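Local coordinates for protein carbohydrate deacetylase Agd3 (Neosartorya fumigata, PDB 6NWZ) that deacetylates the exopolysaccharide galactosaminogalactan, a step required for the fungus to form biofilm, and binds zinc ions, at residues H534-R539 and R583-P588; H245-L250 and L538-Y543; A156-G161 and S226-H231; S297-V302 and L589-H594. All blocks are in the same frame, centred on the assembly; numbering follows the deposited sequence.

Followed from the N terminus, the chain first closes a loop in interaction 3, where helix 224-237 comes back onto the loop 156-161 within the CBM87 part. Residues 245-250 then open interaction 2, which ends only at 538-543. Before it does, 297-302 opens interaction 4, which closes at 589-594, so these two long loops cross. Interaction 1, joining 534-539 to 583-588, is nested inside interaction 4 and shares Leu538 and Arg539 with interaction 2. Interactions 2 and 4 reach the same deacetylase sheet and touch through Asn249 with Val590 and Leu250 with Thr591. Interaction 1 adjoins interaction 3 through Leu536 with His231 and Trp587 with Ala156, tying the deacetylase part to the CBM87 part.

Interaction 1. Residues H534-R539 and R583-P588; sequences HLLGLR and RLVDWP. With ZN (zinc ion), chain I.
Leu536 and Leu584 each place CG anti to the carbonyl carbon (chi1 -64° and -59°), and in both the chain runs on with CD1 anti to CA, so the CD1 methyls lead outward from the two backbones and meet 3.9 Å apart, the side chains crossing at about a right angle. The other branch of Leu536 serves a different neighbour. Its CD2 lies 3.9 Å from Trp587 CZ3, an approach oblique to the indole, and 4.2 Å from Val585 CG1. Leu538 adds its own CD2 from further along the chain, 4.3 Å from Trp587 CZ3. Within its segment the indole is covered on one face by Val585, whose CB stands over the ring centre, while NE1 is held by a hydrogen bond to Ala156 O. The ring is thus fixed at its pyrrole side and packed against leucines at its six-membered side.

The backbone explains how two leucines so close in sequence reach the same ring. Leu538, with positive phi (62°), is the C-prime residue of a Schellman motif: Arg539 N bonds to His534 O at 3.1 Å and Leu538 N to Leu535 O at 3.0 Å. At the other side of this helix end, His534 NE2 binds a zinc ion at 2.4 Å together with Asp530, and its ring stacks with Trp492.

The contact therefore joins the C-terminal ends of helices 520-536 and 569-584 and the turns that follow them; Tyr228 of helix 224-237 touches both Leu536 and Leu584, helix 34-47 packs on Leu538, and Tyr543 of strand 542-546 meets Leu535.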
# COMPACT_ATOMS: atom_id res chain seq x y z
N HIS A 534 -4.47 3.20 -2.81
CA HIS A 534 -3.67 2.33 -1.95
C HIS A 534 -2.18 2.60 -2.12
O HIS A 534 -1.46 2.80 -1.14
CB HIS A 534 -3.98 0.86 -2.26
CG HIS A 534 -5.41 0.49 -2.07
ND1 HIS A 534 -6.20 1.06 -1.09
CD2 HIS A 534 -6.20 -0.39 -2.72
CE1 HIS A 534 -7.42 0.54 -1.15
NE2 HIS A 534 -7.44 -0.34 -2.13
N LEU A 535 -1.71 2.61 -3.38
CA LEU A 535 -0.27 2.71 -3.63
C LEU A 535 0.26 4.10 -3.29
O LEU A 535 1.32 4.22 -2.68
CB LEU A 535 0.02 2.37 -5.10
CG LEU A 535 -0.29 0.93 -5.52
CD1 LEU A 535 0.25 0.64 -6.92
CD2 LEU A 535 0.28 -0.06 -4.51
N LEU A 536 -0.47 5.15 -3.67
CA LEU A 536 -0.05 6.49 -3.30
C LEU A 536 -0.25 6.78 -1.82
O LEU A 536 0.29 7.76 -1.31
CB LEU A 536 -0.79 7.53 -4.16
CG LEU A 536 -0.47 7.43 -5.66
CD1 LEU A 536 -1.24 8.46 -6.47
CD2 LEU A 536 1.02 7.59 -5.86
N GLY A 537 -1.00 5.94 -1.11
CA GLY A 537 -1.08 5.98 0.33
C GLY A 537 -0.02 5.16 1.03
O GLY A 537 -0.06 5.03 2.25
N LEU A 538 0.92 4.60 0.26
CA LEU A 538 2.04 3.82 0.79
C LEU A 538 1.57 2.57 1.54
O LEU A 538 2.25 2.07 2.44
CB LEU A 538 2.95 4.67 1.69
CG LEU A 538 3.51 5.94 1.04
CD1 LEU A 538 4.61 6.55 1.91
CD2 LEU A 538 4.02 5.66 -0.37
N ARG A 539 0.40 2.05 1.17
CA ARG A 539 -0.08 0.79 1.72
C ARG A 539 0.67 -0.36 1.06
O ARG A 539 0.56 -0.56 -0.16
CB ARG A 539 -1.59 0.66 1.50
CG ARG A 539 -2.40 1.80 2.13
CD ARG A 539 -2.48 1.65 3.64
NE ARG A 539 -3.35 0.54 4.02
CZ ARG A 539 -4.62 0.68 4.39
NH1 ARG A 539 -5.17 1.89 4.46
NH2 ARG A 539 -5.34 -0.40 4.70
N ARG A 583 2.59 7.23 -14.83
CA ARG A 583 2.16 8.52 -15.35
C ARG A 583 2.19 9.61 -14.29
O ARG A 583 2.38 10.79 -14.62
CB ARG A 583 0.76 8.39 -15.94
CG ARG A 583 0.24 9.68 -16.53
CD ARG A 583 -1.18 9.53 -17.02
NE ARG A 583 -2.16 9.57 -15.94
CZ ARG A 583 -2.72 10.69 -15.49
NH1 ARG A 583 -2.38 11.86 -16.03
NH2 ARG A 583 -3.61 10.65 -14.52
N LEU A 584 2.00 9.25 -13.02
CA LEU A 584 1.91 10.21 -11.92
C LEU A 584 3.24 10.47 -11.22
O LEU A 584 3.54 11.63 -10.90
CB LEU A 584 0.88 9.73 -10.90
CG LEU A 584 -0.54 9.52 -11.42
CD1 LEU A 584 -1.42 8.95 -10.33
CD2 LEU A 584 -1.13 10.82 -11.96
N VAL A 585 4.03 9.43 -10.95
CA VAL A 585 5.27 9.55 -10.19
C VAL A 585 6.39 8.83 -10.93
O VAL A 585 6.16 8.05 -11.85
CB VAL A 585 5.13 8.99 -8.76
CG1 VAL A 585 4.00 9.68 -8.02
CG2 VAL A 585 4.87 7.50 -8.83
N ASP A 586 7.63 9.10 -10.50
CA ASP A 586 8.79 8.39 -11.03
C ASP A 586 9.36 7.40 -10.02
O ASP A 586 10.49 6.92 -10.19
CB ASP A 586 9.87 9.36 -11.49
CG ASP A 586 10.38 10.25 -10.37
OD1 ASP A 586 11.18 9.76 -9.54
OD2 ASP A 586 9.98 11.43 -10.32
N TRP A 587 8.61 7.07 -8.97
CA TRP A 587 9.11 6.16 -7.95
C TRP A 587 9.28 4.75 -8.51
O TRP A 587 8.63 4.37 -9.48
CB TRP A 587 8.15 6.12 -6.76
CG TRP A 587 7.74 7.46 -6.23
CD1 TRP A 587 8.38 8.65 -6.41
CD2 TRP A 587 6.58 7.73 -5.44
NE1 TRP A 587 7.69 9.65 -5.77
CE2 TRP A 587 6.58 9.11 -5.17
CE3 TRP A 587 5.54 6.95 -4.94
CZ2 TRP A 587 5.59 9.72 -4.41
CZ3 TRP A 587 4.55 7.55 -4.19
CH2 TRP A 587 4.58 8.93 -3.93
N PRO A 588 10.16 3.96 -7.91
CA PRO A 588 10.26 2.55 -8.28
C PRO A 588 9.05 1.77 -7.77
O PRO A 588 8.37 2.15 -6.82
CB PRO A 588 11.55 2.08 -7.59
CG PRO A 588 12.30 3.34 -7.27
CD PRO A 588 11.25 4.37 -7.00
ZN ZN I . -9.04 -1.78 -3.18

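Interaction 2. Residues H245-L250 and L538-Y543; sequences HRRVNL and LRHDGY
Arg247 O accepts the one direct hydrogen bond between the segments, from His540 NE2 at 2.8 Å. The bond is bent, with an N-H...O angle of 138°, and the donor stands well above the carbonyl plane (48° out of it), so it does not follow a lone-pair direction. A water lies close by, donating to His245 O at 2.7 Å and accepting from Arg247 N at 3.0 Å; its link to His540 NE2 is weak.

In His540, CG is swung to the side of the backbone N (chi1 -67°), which carries the imidazole across to this strip of backbone. One ring face is then met by the amide oxygen of Asn249, whose OD1 lies 3.6 Å from His540 ND1 and is offset toward the rim, with the amide plane steeply inclined to the ring. The amide nitrogen turns elsewhere, to Val590 O. Beside the histidine, Leu538 lays CD2 against Val248 CG2 at 3.9 Å and against the aliphatic CG of Arg246. The charged ends of both arginines point to other partners: Arg246 pairs with Asp661, and Arg247 with Glu656 and Asp661.

A second water joins the segments further along, donating to Asn249 O at 2.7 Å and to Asp541 O at 2.9 Å. Just beyond, the two segments run into the neighbouring parallel strands 252-257 and 542-546. These strands, holding the zinc ligands Asp255 and His546, are consistent with the beta/alpha core of polysaccharide deacetylases.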
# COMPACT_ATOMS: atom_id res chain seq x y z
N HIS A 245 10.31 6.87 5.49
CA HIS A 245 10.64 5.95 4.40
C HIS A 245 9.50 5.87 3.39
O HIS A 245 8.37 5.53 3.75
CB HIS A 245 10.95 4.57 4.99
CG HIS A 245 11.23 3.52 3.97
ND1 HIS A 245 12.18 3.68 2.98
CD2 HIS A 245 10.71 2.28 3.81
CE1 HIS A 245 12.21 2.58 2.24
NE2 HIS A 245 11.33 1.72 2.72
N ARG A 246 9.79 6.17 2.12
CA ARG A 246 8.80 6.15 1.04
C ARG A 246 9.09 4.99 0.09
O ARG A 246 10.00 5.08 -0.74
CB ARG A 246 8.80 7.47 0.27
CG ARG A 246 7.80 7.49 -0.87
CD ARG A 246 8.06 8.66 -1.82
NE ARG A 246 9.16 8.39 -2.73
CZ ARG A 246 9.82 9.32 -3.41
NH1 ARG A 246 9.49 10.60 -3.28
NH2 ARG A 246 10.81 8.98 -4.23
N ARG A 247 8.30 3.93 0.20
CA ARG A 247 8.43 2.77 -0.68
C ARG A 247 7.05 2.31 -1.11
O ARG A 247 6.11 2.32 -0.32
CB ARG A 247 9.19 1.64 0.03
CG ARG A 247 9.11 0.27 -0.64
CD ARG A 247 9.88 0.23 -1.96
NE ARG A 247 11.32 0.40 -1.75
CZ ARG A 247 12.00 1.48 -2.12
NH1 ARG A 247 11.38 2.49 -2.73
NH2 ARG A 247 13.30 1.55 -1.90
N VAL A 248 6.93 1.91 -2.38
CA VAL A 248 5.69 1.35 -2.92
C VAL A 248 5.97 -0.08 -3.35
O VAL A 248 6.81 -0.31 -4.24
CB VAL A 248 5.13 2.17 -4.08
CG1 VAL A 248 3.93 1.47 -4.70
CG2 VAL A 248 4.73 3.55 -3.61
N ASN A 249 5.29 -1.04 -2.73
CA ASN A 249 5.42 -2.44 -3.10
C ASN A 249 4.24 -2.86 -3.96
O ASN A 249 3.09 -2.49 -3.69
CB ASN A 249 5.49 -3.34 -1.86
CG ASN A 249 6.81 -3.23 -1.12
OD1 ASN A 249 6.84 -3.00 0.09
ND2 ASN A 249 7.91 -3.42 -1.85
N LEU A 250 4.52 -3.64 -5.00
CA LEU A 250 3.49 -4.18 -5.88
C LEU A 250 3.60 -5.71 -5.85
O LEU A 250 4.32 -6.31 -6.65
CB LEU A 250 3.62 -3.64 -7.29
CG LEU A 250 2.54 -4.10 -8.26
CD1 LEU A 250 1.16 -3.69 -7.76
CD2 LEU A 250 2.82 -3.56 -9.66
N LEU A 538 0.92 4.60 0.26
CA LEU A 538 2.04 3.82 0.79
C LEU A 538 1.57 2.57 1.54
O LEU A 538 2.25 2.07 2.44
CB LEU A 538 2.95 4.67 1.69
CG LEU A 538 3.51 5.94 1.04
CD1 LEU A 538 4.61 6.55 1.91
CD2 LEU A 538 4.02 5.66 -0.37
N ARG A 539 0.40 2.05 1.17
CA ARG A 539 -0.08 0.79 1.72
C ARG A 539 0.67 -0.36 1.06
O ARG A 539 0.56 -0.56 -0.16
CB ARG A 539 -1.59 0.66 1.50
CG ARG A 539 -2.40 1.80 2.13
CD ARG A 539 -2.48 1.65 3.64
NE ARG A 539 -3.35 0.54 4.02
CZ ARG A 539 -4.62 0.68 4.39
NH1 ARG A 539 -5.17 1.89 4.46
NH2 ARG A 539 -5.34 -0.40 4.70
N HIS A 540 1.45 -1.09 1.85
CA HIS A 540 2.27 -2.19 1.35
C HIS A 540 1.50 -3.50 1.22
O HIS A 540 2.13 -4.54 0.99
CB HIS A 540 3.48 -2.40 2.26
CG HIS A 540 4.46 -1.26 2.24
ND1 HIS A 540 5.59 -1.24 3.03
CD2 HIS A 540 4.48 -0.12 1.51
CE1 HIS A 540 6.26 -0.12 2.79
NE2 HIS A 540 5.61 0.57 1.87
N ASP A 541 0.18 -3.48 1.36
CA ASP A 541 -0.61 -4.70 1.23
C ASP A 541 -0.51 -5.26 -0.18
O ASP A 541 -0.42 -4.51 -1.16
CB ASP A 541 -2.08 -4.45 1.57
CG ASP A 541 -2.27 -3.42 2.66
OD1 ASP A 541 -1.27 -2.77 3.05
OD2 ASP A 541 -3.42 -3.26 3.13
N GLY A 542 -0.51 -6.58 -0.29
CA GLY A 542 -0.53 -7.24 -1.57
C GLY A 542 -1.93 -7.28 -2.16
O GLY A 542 -2.89 -6.75 -1.61
N TYR A 543 -2.04 -7.95 -3.31
CA TYR A 543 -3.29 -8.02 -4.05
C TYR A 543 -3.62 -9.46 -4.39
O TYR A 543 -2.73 -10.27 -4.69
CB TYR A 543 -3.21 -7.15 -5.33
CG TYR A 543 -3.12 -5.67 -5.02
CD1 TYR A 543 -1.91 -5.08 -4.67
CD2 TYR A 543 -4.26 -4.86 -5.04
CE1 TYR A 543 -1.82 -3.73 -4.37
CE2 TYR A 543 -4.18 -3.50 -4.74
CZ TYR A 543 -2.96 -2.95 -4.40
OH TYR A 543 -2.86 -1.60 -4.10
O HOH W 1 6.78 3.65 2.74
O HOH W 2 1.44 -4.55 -3.34

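Interaction 3. Residues A156-G161 and S226-H231; sequences AGLKTG and SNYLQH
Leu158 reaches from its loop toward helix 224-237, and its side chain meets the helix at its base and at one methyl. Leu158 CB lies 4.0 Å from Tyr228 OH. A first torsion of -53° keeps CG beside the backbone N, the chain continues toward the helix, and its CD2 methyl settles 3.8 Å from Tyr228 CE1, oblique to the ring, and 4.2 Å from His231 CB. Leu158 and Tyr228 run past each other in opposite directions, which is why the phenol oxygen sits at the leucine's base while the ring carbon meets its tip. By contrast, the leucine crosses His231 at about a right angle.

The phenol oxygen of Tyr228 also comes within 3.6 Å of Lys159 O, without forming a hydrogen bond. Ala156 CB touches His231 O at 3.6 Å, one turn further along the helix. No hydrogen bond crosses between the segments; the polar ends are held from outside, His231 by Tyr47 OH and Leu536 O, and Lys159 NZ by Val582 O and Asn293.

The geometry is that of an irregular loop inside the CBM87 part packed on a helix, with backbone hydrogen bonds of Gly157 with Asp586 and of Lys159 with Leu584 making it an interface with the deacetylase part.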
# COMPACT_ATOMS: atom_id res chain seq x y z
N ALA A 156 10.15 14.85 -4.25
CA ALA A 156 8.83 14.22 -4.18
C ALA A 156 8.57 13.31 -5.37
O ALA A 156 7.73 12.40 -5.27
CB ALA A 156 7.74 15.29 -4.09
N GLY A 157 9.27 13.51 -6.49
CA GLY A 157 9.14 12.61 -7.61
C GLY A 157 7.82 12.71 -8.36
O GLY A 157 7.45 11.76 -9.05
N LEU A 158 7.11 13.82 -8.22
CA LEU A 158 5.85 13.99 -8.94
C LEU A 158 6.13 14.48 -10.35
O LEU A 158 6.95 15.39 -10.56
CB LEU A 158 4.96 14.98 -8.20
CG LEU A 158 4.71 14.66 -6.72
CD1 LEU A 158 3.78 15.69 -6.09
CD2 LEU A 158 4.14 13.26 -6.58
N LYS A 159 5.46 13.88 -11.33
CA LYS A 159 5.65 14.25 -12.73
C LYS A 159 4.78 15.45 -13.06
O LYS A 159 3.55 15.40 -12.92
CB LYS A 159 5.35 13.06 -13.64
CG LYS A 159 6.45 12.01 -13.61
CD LYS A 159 6.21 10.84 -14.55
CE LYS A 159 7.36 9.84 -14.44
NZ LYS A 159 7.15 8.57 -15.21
N THR A 160 5.42 16.53 -13.49
CA THR A 160 4.73 17.78 -13.77
C THR A 160 3.78 17.63 -14.96
O THR A 160 4.08 16.94 -15.93
CB THR A 160 5.76 18.88 -14.06
OG1 THR A 160 6.82 18.81 -13.10
CG2 THR A 160 5.12 20.26 -14.00
N GLY A 161 2.62 18.28 -14.86
CA GLY A 161 1.68 18.34 -15.95
C GLY A 161 0.70 17.19 -16.03
O GLY A 161 -0.26 17.26 -16.82
N SER A 226 -6.26 13.04 -3.50
CA SER A 226 -5.72 13.56 -2.24
C SER A 226 -4.45 12.82 -1.84
O SER A 226 -3.47 13.43 -1.41
CB SER A 226 -6.77 13.46 -1.14
OG SER A 226 -7.93 14.20 -1.47
N ASN A 227 -4.45 11.49 -1.98
CA ASN A 227 -3.25 10.71 -1.71
C ASN A 227 -2.12 11.01 -2.69
O ASN A 227 -0.96 10.74 -2.37
CB ASN A 227 -3.57 9.21 -1.73
CG ASN A 227 -4.29 8.76 -0.48
OD1 ASN A 227 -3.67 8.33 0.49
ND2 ASN A 227 -5.62 8.85 -0.49
N TYR A 228 -2.44 11.54 -3.87
CA TYR A 228 -1.41 11.99 -4.80
C TYR A 228 -0.84 13.34 -4.39
O TYR A 228 0.38 13.54 -4.38
CB TYR A 228 -1.98 12.06 -6.22
CG TYR A 228 -1.06 12.69 -7.25
CD1 TYR A 228 0.11 12.05 -7.64
CD2 TYR A 228 -1.37 13.91 -7.84
CE1 TYR A 228 0.95 12.61 -8.59
CE2 TYR A 228 -0.53 14.47 -8.80
CZ TYR A 228 0.63 13.81 -9.16
OH TYR A 228 1.48 14.35 -10.11
N LEU A 229 -1.72 14.28 -4.06
CA LEU A 229 -1.28 15.64 -3.75
C LEU A 229 -0.44 15.69 -2.49
O LEU A 229 0.47 16.51 -2.38
CB LEU A 229 -2.50 16.56 -3.61
CG LEU A 229 -3.40 16.72 -4.84
CD1 LEU A 229 -4.56 17.64 -4.52
CD2 LEU A 229 -2.62 17.25 -6.04
N GLN A 230 -0.72 14.81 -1.52
CA GLN A 230 -0.11 14.95 -0.20
C GLN A 230 1.40 14.82 -0.25
O GLN A 230 2.10 15.35 0.62
CB GLN A 230 -0.70 13.93 0.76
CG GLN A 230 -0.43 12.49 0.38
CD GLN A 230 -1.06 11.51 1.34
OE1 GLN A 230 -1.58 11.90 2.39
NE2 GLN A 230 -1.02 10.23 0.99
N HIS A 231 1.93 14.13 -1.27
CA HIS A 231 3.37 13.98 -1.39
C HIS A 231 4.07 15.29 -1.73
O HIS A 231 5.27 15.42 -1.49
CB HIS A 231 3.69 12.91 -2.44
CG HIS A 231 3.11 11.57 -2.11
ND1 HIS A 231 3.61 10.77 -1.11
CD2 HIS A 231 2.06 10.90 -2.65
CE1 HIS A 231 2.90 9.66 -1.05
NE2 HIS A 231 1.95 9.71 -1.97

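Interaction 4. Residues S297-V302 and L589-H594; sequences SYFVEV and LVTITH
Thr591 turns its CG2 methyl squarely onto the ring of Phe299: the carbon stands 3.5 Å from the centroid and 8° off the normal, a CH-pi contact over the face. Phe299 reaches this place by setting CG between its backbone N and carbonyl carbon (chi1 64°), which turns the ring toward 589-594, and the edge of the same ring faces Thr593 N. The other branch of Thr591 points differently. Its OG1 bonds to Leu250 O and takes a weak bond from Phe299 N at 3.4 Å.

The backbones also form a single parallel beta bridge between Ser297 and Val590. Ser297 N bonds to Leu589 O at 2.7 Å, and Thr591 N to Ser297 O at 2.7 Å. The bridge ties residues just ahead of strand 300-304 in the deacetylase sheet to the segment that leads into helix 594-607.

Glu301, extended beyond CG, crosses His594 at about a right angle and directs the syn lone pair of OE2 to His594 N, a nearly straight 2.7 Å bond (166°). That amide belongs to the first turn of the helix, where Thr593 is the N-cap and bonds through OG1 to Glu596 N. The carboxylate would probably be stabilised there by the helix dipole. Glu301 OE1 receives a hydrogen from a water at 3.1 Å that also donates to Ile592 O, and Gln253 NE2 bonds to both Glu301 OE1 and His594 ND1.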
# COMPACT_ATOMS: atom_id res chain seq x y z
N SER A 297 11.38 -3.42 -9.87
CA SER A 297 11.63 -4.85 -9.90
C SER A 297 10.34 -5.59 -9.58
O SER A 297 9.95 -5.68 -8.41
CB SER A 297 12.73 -5.24 -8.91
OG SER A 297 12.78 -6.65 -8.76
N TYR A 298 9.67 -6.13 -10.59
CA TYR A 298 8.37 -6.77 -10.42
C TYR A 298 8.45 -8.25 -10.78
O TYR A 298 9.09 -8.62 -11.77
CB TYR A 298 7.31 -6.08 -11.27
CG TYR A 298 5.98 -6.80 -11.29
CD1 TYR A 298 5.08 -6.68 -10.23
CD2 TYR A 298 5.61 -7.59 -12.37
CE1 TYR A 298 3.86 -7.34 -10.25
CE2 TYR A 298 4.39 -8.26 -12.40
CZ TYR A 298 3.53 -8.13 -11.34
OH TYR A 298 2.32 -8.78 -11.37
N PHE A 299 7.79 -9.08 -9.98
CA PHE A 299 7.60 -10.48 -10.32
C PHE A 299 6.26 -10.94 -9.76
O PHE A 299 5.65 -10.28 -8.92
CB PHE A 299 8.75 -11.37 -9.82
CG PHE A 299 8.89 -11.43 -8.32
CD1 PHE A 299 8.12 -12.29 -7.56
CD2 PHE A 299 9.84 -10.65 -7.67
CE1 PHE A 299 8.26 -12.36 -6.19
CE2 PHE A 299 10.00 -10.72 -6.30
CZ PHE A 299 9.20 -11.57 -5.56
N VAL A 300 5.81 -12.10 -10.24
CA VAL A 300 4.51 -12.65 -9.89
C VAL A 300 4.71 -13.80 -8.90
O VAL A 300 5.48 -14.73 -9.17
CB VAL A 300 3.76 -13.14 -11.14
CG1 VAL A 300 2.39 -13.65 -10.77
CG2 VAL A 300 3.66 -12.01 -12.16
N GLU A 301 4.00 -13.73 -7.77
CA GLU A 301 4.09 -14.73 -6.72
C GLU A 301 2.89 -15.67 -6.78
O GLU A 301 1.75 -15.22 -6.92
CB GLU A 301 4.16 -14.07 -5.34
CG GLU A 301 4.65 -14.98 -4.23
CD GLU A 301 4.85 -14.23 -2.92
OE1 GLU A 301 4.07 -13.30 -2.64
OE2 GLU A 301 5.80 -14.57 -2.18
N VAL A 302 3.16 -16.96 -6.65
CA VAL A 302 2.18 -18.01 -6.92
C VAL A 302 1.97 -18.84 -5.66
O VAL A 302 2.94 -19.22 -4.98
CB VAL A 302 2.64 -18.90 -8.09
CG1 VAL A 302 1.64 -20.02 -8.31
CG2 VAL A 302 2.78 -18.06 -9.35
N LEU A 589 8.79 0.65 -8.45
CA LEU A 589 7.88 -0.38 -7.97
C LEU A 589 8.71 -1.61 -7.64
O LEU A 589 9.37 -2.16 -8.52
CB LEU A 589 6.80 -0.71 -9.00
CG LEU A 589 5.74 0.35 -9.29
CD1 LEU A 589 4.93 -0.03 -10.53
CD2 LEU A 589 4.82 0.51 -8.10
N VAL A 590 8.68 -2.03 -6.38
CA VAL A 590 9.51 -3.13 -5.91
C VAL A 590 8.61 -4.24 -5.41
O VAL A 590 7.80 -4.03 -4.50
CB VAL A 590 10.49 -2.68 -4.82
CG1 VAL A 590 11.33 -3.85 -4.38
CG2 VAL A 590 11.37 -1.56 -5.33
N THR A 591 8.74 -5.42 -6.02
CA THR A 591 8.05 -6.62 -5.55
C THR A 591 8.95 -7.36 -4.58
O THR A 591 10.14 -7.54 -4.84
CB THR A 591 7.66 -7.53 -6.72
OG1 THR A 591 6.76 -6.85 -7.60
CG2 THR A 591 7.00 -8.81 -6.22
N ILE A 592 8.38 -7.78 -3.44
CA ILE A 592 9.09 -8.60 -2.47
C ILE A 592 8.25 -9.83 -2.18
O ILE A 592 7.03 -9.84 -2.37
CB ILE A 592 9.41 -7.83 -1.17
CG1 ILE A 592 8.13 -7.32 -0.52
CG2 ILE A 592 10.33 -6.67 -1.46
CD1 ILE A 592 8.38 -6.45 0.70
N THR A 593 8.91 -10.89 -1.72
CA THR A 593 8.22 -12.13 -1.43
C THR A 593 7.29 -11.96 -0.23
O THR A 593 7.41 -11.02 0.56
CB THR A 593 9.20 -13.27 -1.15
OG1 THR A 593 9.80 -13.09 0.14
CG2 THR A 593 10.28 -13.31 -2.22
N HIS A 594 6.33 -12.89 -0.12
CA HIS A 594 5.42 -12.88 1.02
C HIS A 594 6.19 -12.88 2.33
O HIS A 594 5.84 -12.16 3.27
CB HIS A 594 4.48 -14.08 0.93
CG HIS A 594 3.56 -14.23 2.11
ND1 HIS A 594 2.21 -13.98 2.03
CD2 HIS A 594 3.80 -14.63 3.38
CE1 HIS A 594 1.66 -14.20 3.21
NE2 HIS A 594 2.60 -14.60 4.04
O HOH W 3 12.83 -7.16 -6.08
O HOH W 4 5.11 -10.78 -4.02